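11R-lipoxygenase (Gersemia fruticosa, PDB 3VF1) is a calcium-dependent, non-heme iron dioxygenase that probably inserts molecular oxygen into polyunsaturated fatty acids. Local coordinates at residues Q385-I390 with A584-H589; L595-P600 with K619-T624. All blocks are in the same frame, centred on the assembly; numbering follows the deposited sequence.

Contact 1 of 2, residues Q385-I390 with A584-H589; sequences QYHQMI and ATYGFH
His387 and Gln388, on a wider pi-type turn of helix 369-410, meet Tyr586 on helix 582-586, and the two backbones stay well apart, with 11.1 Å from Gln388 CA to Tyr586 CA. Side chains therefore do all the bridging. The phenol reaches across from its own segment so that OH lies 2.8 Å from His387 ND1; the hydrogen bond between them is weak, its N-H...O angle being only 119°. With CG anti to the backbone N (chi1 166°), the imidazole of His387 swings into the path of the phenol, ND1 sitting at the edge of the tyrosine ring near its plane. The ring planes are 30° apart and strongly offset, with centroids 5.6 Å from each other, so there is little stacking. This is the helical catalytic domain of a lipoxygenase, in which helix 369-410 also carries the iron ligands His392 and His397. On the imidazole, NE2 has the stronger partner, Val578 O, one residue before the iron ligand Asn579, and ND1 only the weak contact with Tyr586 OH. Gln388, its chain bent at chi2, arrives from the opposite direction: NE2 stands 3.5 Å from Tyr586 CE2, and its hydrogen bond goes to Gln582 OE1. Without the phenol, as with an alanine here, ND1 would probably lose its weak partner and a gap would open beside the Gln388 amide. Thr585 CG2 lies 3.8 Å above the centre of one face of the Tyr586 ring.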
# COMPACT_ATOMS: atom_id res chain seq x y z
N GLN A 385 5.08 -16.90 0.41
CA GLN A 385 6.35 -16.28 0.05
C GLN A 385 6.08 -15.21 -0.99
O GLN A 385 6.56 -14.08 -0.89
CB GLN A 385 7.33 -17.31 -0.54
CG GLN A 385 7.43 -18.63 0.21
CD GLN A 385 7.77 -18.46 1.68
OE1 GLN A 385 8.84 -17.97 2.02
NE2 GLN A 385 6.85 -18.86 2.55
N TYR A 386 5.29 -15.57 -1.99
CA TYR A 386 4.94 -14.68 -3.08
C TYR A 386 4.18 -13.46 -2.57
O TYR A 386 4.49 -12.33 -2.93
CB TYR A 386 4.10 -15.43 -4.12
CG TYR A 386 3.91 -14.69 -5.43
CD1 TYR A 386 3.07 -13.59 -5.52
CD2 TYR A 386 4.57 -15.12 -6.57
CE1 TYR A 386 2.89 -12.93 -6.72
CE2 TYR A 386 4.40 -14.46 -7.78
CZ TYR A 386 3.56 -13.37 -7.85
OH TYR A 386 3.39 -12.71 -9.04
N HIS A 387 3.19 -13.69 -1.72
CA HIS A 387 2.33 -12.61 -1.24
C HIS A 387 3.10 -11.57 -0.42
O HIS A 387 2.97 -10.37 -0.65
CB HIS A 387 1.19 -13.15 -0.39
CG HIS A 387 0.48 -12.10 0.40
ND1 HIS A 387 0.61 -11.96 1.76
CD2 HIS A 387 -0.36 -11.11 0.01
CE1 HIS A 387 -0.12 -10.95 2.18
NE2 HIS A 387 -0.72 -10.41 1.13
N GLN A 388 3.90 -12.04 0.53
CA GLN A 388 4.59 -11.15 1.45
C GLN A 388 5.61 -10.26 0.73
O GLN A 388 5.63 -9.05 0.93
CB GLN A 388 5.29 -11.95 2.55
CG GLN A 388 4.34 -12.59 3.54
CD GLN A 388 3.55 -11.57 4.34
OE1 GLN A 388 3.98 -10.43 4.51
NE2 GLN A 388 2.39 -11.98 4.84
N MET A 389 6.45 -10.88 -0.09
CA MET A 389 7.57 -10.16 -0.70
C MET A 389 7.20 -9.46 -2.01
O MET A 389 7.64 -8.34 -2.25
CB MET A 389 8.73 -11.12 -0.95
CG MET A 389 9.20 -11.86 0.30
SD MET A 389 9.38 -10.77 1.73
CE MET A 389 10.47 -9.51 1.08
N ILE A 390 6.39 -10.10 -2.84
CA ILE A 390 6.07 -9.56 -4.16
C ILE A 390 4.76 -8.78 -4.17
O ILE A 390 4.73 -7.61 -4.54
CB ILE A 390 6.03 -10.67 -5.23
CG1 ILE A 390 7.43 -11.23 -5.45
CG2 ILE A 390 5.46 -10.13 -6.53
CD1 ILE A 390 7.49 -12.37 -6.45
N ALA A 584 -7.22 -12.42 8.61
CA ALA A 584 -8.17 -13.43 8.17
C ALA A 584 -7.45 -14.57 7.45
O ALA A 584 -7.91 -15.71 7.45
CB ALA A 584 -9.21 -12.80 7.25
N THR A 585 -6.31 -14.25 6.84
CA THR A 585 -5.58 -15.21 6.03
C THR A 585 -4.52 -15.97 6.83
O THR A 585 -4.39 -17.18 6.69
CB THR A 585 -4.89 -14.50 4.84
OG1 THR A 585 -5.89 -13.95 3.97
CG2 THR A 585 -4.02 -15.48 4.05
N TYR A 586 -3.79 -15.25 7.67
CA TYR A 586 -2.68 -15.85 8.41
C TYR A 586 -3.00 -16.06 9.89
O TYR A 586 -2.22 -16.69 10.61
CB TYR A 586 -1.42 -14.99 8.28
CG TYR A 586 -0.93 -14.87 6.86
CD1 TYR A 586 -0.21 -15.89 6.26
CD2 TYR A 586 -1.18 -13.72 6.11
CE1 TYR A 586 0.24 -15.78 4.96
CE2 TYR A 586 -0.73 -13.60 4.82
CZ TYR A 586 -0.02 -14.63 4.24
OH TYR A 586 0.43 -14.51 2.95
N GLY A 587 -4.13 -15.53 10.35
CA GLY A 587 -4.54 -15.70 11.73
C GLY A 587 -4.45 -17.15 12.15
O GLY A 587 -3.81 -17.49 13.15
N PHE A 588 -5.09 -18.02 11.37
CA PHE A 588 -4.99 -19.46 11.56
C PHE A 588 -3.90 -19.99 10.65
O PHE A 588 -4.10 -20.15 9.44
CB PHE A 588 -6.33 -20.13 11.26
CG PHE A 588 -6.38 -21.58 11.62
CD1 PHE A 588 -6.39 -21.99 12.94
CD2 PHE A 588 -6.41 -22.55 10.62
CE1 PHE A 588 -6.44 -23.33 13.27
CE2 PHE A 588 -6.45 -23.89 10.95
CZ PHE A 588 -6.46 -24.28 12.27
N HIS A 589 -2.74 -20.27 11.23
CA HIS A 589 -1.52 -20.53 10.46
C HIS A 589 -1.67 -21.58 9.35
O HIS A 589 -1.18 -21.38 8.24
CB HIS A 589 -0.38 -20.95 11.40
CG HIS A 589 0.97 -20.93 10.76
ND1 HIS A 589 1.85 -19.88 10.92
CD2 HIS A 589 1.59 -21.82 9.95
CE1 HIS A 589 2.96 -20.13 10.24
NE2 HIS A 589 2.82 -21.30 9.64

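Contact 2 of 2, residues L595-P600 with K619-T624; sequences LMRQPP and KHQAVT
Leu595 and Arg597, from the loop between helices 582-586 and 609-615, close on a single side chain, Gln621, in the first turn of helix 619-632. The tight part is the Gln621 amide. Leu595 crosses it at about a right angle and divides its methyls: CD1 comes 3.5 Å from Gln621 OE1, while CD2 sits 3.8 Å from Gln621 CD. A chi1 of 63° puts CG between the backbone N and the carbonyl carbon, and chi2 (79°) then turns both methyls to the amide. Arg597 brings its CD to 3.4 Å from the same Gln621 OE1. No hydrogen bond spans the two segments, so the contact rests on van der Waals packing; OE1 takes its hydrogen bond from a residue adjoining one of them. The guanidinium stands perpendicular to the amide, with NE 4.1 Å from Gln621 OE1; NE is spent on Leu616 O and NH2 on a salt bridge to Asp225 OD1. Toward solvent the contact thins out: Arg597 is partly exposed, Gln598 and Pro599 fully so. The geometry is that of an irregular loop packed across the start of a helix, within the mostly helical lipoxygenase domain and away from the iron site.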
# COMPACT_ATOMS: atom_id res chain seq x y z
N LEU A 595 6.31 -20.94 6.73
CA LEU A 595 7.53 -21.71 6.56
C LEU A 595 7.28 -23.20 6.78
O LEU A 595 6.24 -23.59 7.31
CB LEU A 595 8.61 -21.22 7.52
CG LEU A 595 8.33 -21.35 9.02
CD1 LEU A 595 8.54 -22.77 9.52
CD2 LEU A 595 9.19 -20.38 9.81
N MET A 596 8.23 -24.02 6.34
CA MET A 596 8.22 -25.45 6.63
C MET A 596 9.56 -25.83 7.24
O MET A 596 10.61 -25.40 6.76
CB MET A 596 7.97 -26.25 5.35
CG MET A 596 6.55 -26.13 4.80
SD MET A 596 5.31 -26.82 5.91
CE MET A 596 3.85 -26.77 4.87
N ARG A 597 9.52 -26.63 8.30
CA ARG A 597 10.73 -27.00 9.02
C ARG A 597 11.30 -28.33 8.55
O ARG A 597 12.39 -28.73 8.97
CB ARG A 597 10.45 -27.06 10.52
CG ARG A 597 10.15 -25.72 11.15
CD ARG A 597 9.90 -25.88 12.64
NE ARG A 597 8.68 -26.64 12.89
CZ ARG A 597 8.50 -27.47 13.91
NH1 ARG A 597 9.46 -27.67 14.80
NH2 ARG A 597 7.34 -28.11 14.05
N GLN A 598 10.55 -29.02 7.70
CA GLN A 598 11.01 -30.28 7.13
C GLN A 598 10.85 -30.24 5.63
O GLN A 598 9.98 -29.54 5.11
CB GLN A 598 10.19 -31.44 7.70
CG GLN A 598 10.31 -31.62 9.20
CD GLN A 598 11.68 -32.12 9.61
OE1 GLN A 598 12.44 -32.64 8.79
NE2 GLN A 598 12.01 -31.98 10.89
N PRO A 599 11.69 -30.99 4.91
CA PRO A 599 11.53 -31.07 3.45
C PRO A 599 10.22 -31.75 3.10
O PRO A 599 9.66 -32.46 3.93
CB PRO A 599 12.72 -31.91 3.00
CG PRO A 599 13.14 -32.68 4.21
CD PRO A 599 12.82 -31.81 5.39
N PRO A 600 9.73 -31.54 1.87
CA PRO A 600 8.46 -32.16 1.45
C PRO A 600 8.58 -33.67 1.37
O PRO A 600 9.70 -34.19 1.40
CB PRO A 600 8.23 -31.56 0.06
CG PRO A 600 9.60 -31.22 -0.44
CD PRO A 600 10.37 -30.79 0.78
N LYS A 619 6.00 -23.37 17.92
CA LYS A 619 5.22 -22.43 18.71
C LYS A 619 5.76 -21.00 18.65
O LYS A 619 5.00 -20.07 18.40
CB LYS A 619 5.12 -22.92 20.16
CG LYS A 619 4.42 -24.26 20.29
CD LYS A 619 3.96 -24.54 21.71
CE LYS A 619 3.21 -25.86 21.80
NZ LYS A 619 2.68 -26.11 23.17
N HIS A 620 7.05 -20.84 18.88
CA HIS A 620 7.66 -19.51 18.84
C HIS A 620 7.48 -18.85 17.48
O HIS A 620 7.16 -17.67 17.39
CB HIS A 620 9.15 -19.59 19.18
CG HIS A 620 9.87 -18.29 19.00
ND1 HIS A 620 9.90 -17.31 19.97
CD2 HIS A 620 10.59 -17.80 17.96
CE1 HIS A 620 10.61 -16.28 19.54
NE2 HIS A 620 11.04 -16.56 18.32
N GLN A 621 7.68 -19.63 16.42
CA GLN A 621 7.59 -19.12 15.06
C GLN A 621 6.17 -18.66 14.74
O GLN A 621 5.97 -17.63 14.10
CB GLN A 621 8.02 -20.19 14.05
CG GLN A 621 9.51 -20.52 14.09
CD GLN A 621 9.85 -21.75 13.27
OE1 GLN A 621 8.99 -22.60 13.03
NE2 GLN A 621 11.10 -21.84 12.84
N ALA A 622 5.19 -19.43 15.19
CA ALA A 622 3.79 -19.14 14.90
C ALA A 622 3.34 -17.86 15.60
O ALA A 622 2.61 -17.05 15.03
CB ALA A 622 2.91 -20.30 15.31
N VAL A 623 3.79 -17.67 16.84
CA VAL A 623 3.46 -16.46 17.58
C VAL A 623 4.10 -15.24 16.92
O VAL A 623 3.50 -14.17 16.85
CB VAL A 623 3.94 -16.54 19.04
CG1 VAL A 623 3.69 -15.22 19.76
CG2 VAL A 623 3.25 -17.67 19.78
N THR A 624 5.32 -15.42 16.43
CA THR A 624 6.03 -14.34 15.76
C THR A 624 5.22 -13.82 14.57
O THR A 624 5.14 -12.61 14.35
CB THR A 624 7.42 -14.78 15.26
OG1 THR A 624 8.28 -15.01 16.38
CG2 THR A 624 8.04 -13.72 14.36

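Both segments of contact 1 precede those of contact 2 in the sequence, yet their centres lie about 13 Å apart and their nearest atoms about 4 Å apart. Two helices tie them together. Helix 619-632 supplies Gln621 to contact 2 and, further along, Met625 and Val629, which touch Tyr586 of contact 1; helix 369-410 carries His387 and Gln388, while its earlier part receives Met596. Gln385 NE2 also bonds the carbonyl of Thr594, next to Leu595. Only contact 1 borders the iron site: the Gln388 side chain lies about 4 Å from that of His392 and about 8 Å from the iron. Contact 2 sits farther out, its centre about 27 Å from the chain's centre against about 15 Å for contact 1.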